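Local coordinates for protein 5'-Methylthioadenosine Nucleosidase (PDB 2H8G) that is a nucleosidase of the phosphorylase superfamily that binds adenine in a pocket of its alpha/beta fold, at residues A[30-35]-A[75-80]. Sequence-based numbering, arbitrary orientation.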
# COMPACT_ATOMS: atom_id res chain seq x y z
N VAL A 30 -13.98 -9.69 -10.48
CA VAL A 30 -13.12 -8.54 -10.72
C VAL A 30 -11.68 -9.03 -10.83
O VAL A 30 -11.19 -9.73 -9.95
CB VAL A 30 -13.17 -7.50 -9.58
CG1 VAL A 30 -12.03 -6.50 -9.74
CG2 VAL A 30 -14.50 -6.77 -9.58
N PHE A 31 -11.03 -8.68 -11.93
CA PHE A 31 -9.62 -9.02 -12.12
C PHE A 31 -8.84 -7.78 -11.74
O PHE A 31 -9.15 -6.68 -12.21
CB PHE A 31 -9.29 -9.32 -13.59
CG PHE A 31 -9.61 -10.72 -14.03
CD1 PHE A 31 -10.92 -11.08 -14.36
CD2 PHE A 31 -8.61 -11.68 -14.13
CE1 PHE A 31 -11.22 -12.37 -14.79
CE2 PHE A 31 -8.90 -12.98 -14.57
CZ PHE A 31 -10.20 -13.32 -14.90
N VAL A 32 -7.85 -7.93 -10.87
CA VAL A 32 -7.00 -6.82 -10.49
C VAL A 32 -5.69 -7.13 -11.21
O VAL A 32 -5.06 -8.15 -10.93
CB VAL A 32 -6.76 -6.76 -8.97
CG1 VAL A 32 -5.70 -5.71 -8.66
CG2 VAL A 32 -8.06 -6.42 -8.25
N ILE A 33 -5.32 -6.28 -12.16
CA ILE A 33 -4.12 -6.48 -12.96
C ILE A 33 -3.26 -5.21 -12.95
O ILE A 33 -3.72 -4.13 -13.31
CB ILE A 33 -4.51 -6.86 -14.41
CG1 ILE A 33 -5.40 -8.11 -14.37
CG2 ILE A 33 -3.27 -7.11 -15.26
CD1 ILE A 33 -5.89 -8.60 -15.72
N ALA A 34 -2.01 -5.36 -12.53
CA ALA A 34 -1.09 -4.24 -12.40
C ALA A 34 -0.67 -3.53 -13.68
O ALA A 34 -0.59 -2.30 -13.70
CB ALA A 34 0.15 -4.68 -11.65
N MET A 35 -0.37 -4.28 -14.72
CA MET A 35 0.08 -3.69 -15.98
C MET A 35 -0.98 -3.77 -17.08
O MET A 35 -1.60 -4.81 -17.28
CB MET A 35 1.35 -4.39 -16.46
CG MET A 35 2.48 -4.38 -15.43
SD MET A 35 3.93 -5.29 -16.00
CE MET A 35 4.72 -4.06 -17.05
N ASN A 75 -15.23 -7.65 -14.74
CA ASN A 75 -14.64 -6.34 -14.56
C ASN A 75 -13.14 -6.53 -14.46
O ASN A 75 -12.67 -7.46 -13.80
CB ASN A 75 -15.18 -5.67 -13.29
CG ASN A 75 -16.64 -5.30 -13.40
OD1 ASN A 75 -17.46 -5.67 -12.55
ND2 ASN A 75 -16.99 -4.55 -14.44
N VAL A 76 -12.38 -5.68 -15.13
CA VAL A 76 -10.92 -5.74 -15.08
C VAL A 76 -10.45 -4.35 -14.68
O VAL A 76 -10.77 -3.37 -15.35
CB VAL A 76 -10.31 -6.11 -16.45
CG1 VAL A 76 -8.79 -6.10 -16.35
CG2 VAL A 76 -10.80 -7.48 -16.89
N VAL A 77 -9.70 -4.27 -13.59
CA VAL A 77 -9.22 -2.98 -13.12
C VAL A 77 -7.70 -2.92 -13.08
O VAL A 77 -7.04 -3.86 -12.64
CB VAL A 77 -9.79 -2.65 -11.73
CG1 VAL A 77 -11.30 -2.64 -11.80
CG2 VAL A 77 -9.31 -3.66 -10.70
N CYS A 78 -7.15 -1.80 -13.55
CA CYS A 78 -5.72 -1.57 -13.59
C CYS A 78 -5.41 -0.21 -12.98
O CYS A 78 -6.19 0.73 -13.16
CB CYS A 78 -5.22 -1.58 -15.03
SG CYS A 78 -5.63 -3.06 -15.97
N PRO A 79 -4.28 -0.08 -12.27
CA PRO A 79 -3.89 1.18 -11.65
C PRO A 79 -3.63 2.29 -12.67
O PRO A 79 -3.67 3.48 -12.33
CB PRO A 79 -2.63 0.80 -10.86
CG PRO A 79 -2.05 -0.31 -11.66
CD PRO A 79 -3.28 -1.13 -12.01
N GLY A 80 -3.38 1.90 -13.91
CA GLY A 80 -3.15 2.86 -14.97
C GLY A 80 -1.79 3.53 -15.00
O GLY A 80 -0.87 3.15 -14.27
O HOH W 1 -1.83 -0.34 -15.02
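Phe31 meets strand 75-78 with its near end: the carbonyl O of Asn75 sits at the ring edge, close to its plane, 4.1 Å from CD1, while CG2 of Val76 comes in obliquely, nearest to CB. With CG anti to the carbonyl carbon (chi1 -82°), the ring leads away from this neighbour toward Leu42 of helix 36-45, where a large flat hydrocarbon can cover a helix flank. The puckered ring of Pro79 packs on the opposing carbonyls, CG 3.2 Å from Ala34 O and CD near Ile33 O; lacking an N-H, proline suits the point where strand pairing has ended. The strands form a parallel ladder: Phe31 N donates to Asn75 O, Val77 N to Phe31 O at 2.8 Å, and Ile33 N to Val77 O, the last almost perfectly straight at 179°. Strand 28-32 is thus flanked by 72-78 and, through Val30 and Val32, by 110-119, an interior place in the mixed sheet of this alpha/beta fold, with helices 36-45 and 92-106 covering its two faces. Beta-branched residues fit such strands, since their branches fill the sheet surface close to the backbone. On the face toward helix 92-106, Val77 has CG1 anti to the carbonyl carbon (chi1 -59°), which leaves CG2 between N and the carbonyl carbon, 3.4 Å from Phe31 O, 4.0 Å from Val30 CG1 and 3.9 Å from Val32 CG2. On the face of Phe31, the extended Ile33 reaches back with CD1 to Val76 CG1, 3.9 Å away; Cys78 SG lies against Ile33, near its O, and the small Cys78 side chain also touches Ala39. Beyond the ladder a water bridges the two chains, donating to Ala34 O at 2.7 Å and accepting from Gly80 N, while Met35, at the N-cap position of helix 36-45, gives its N-H to Glu38 OE1.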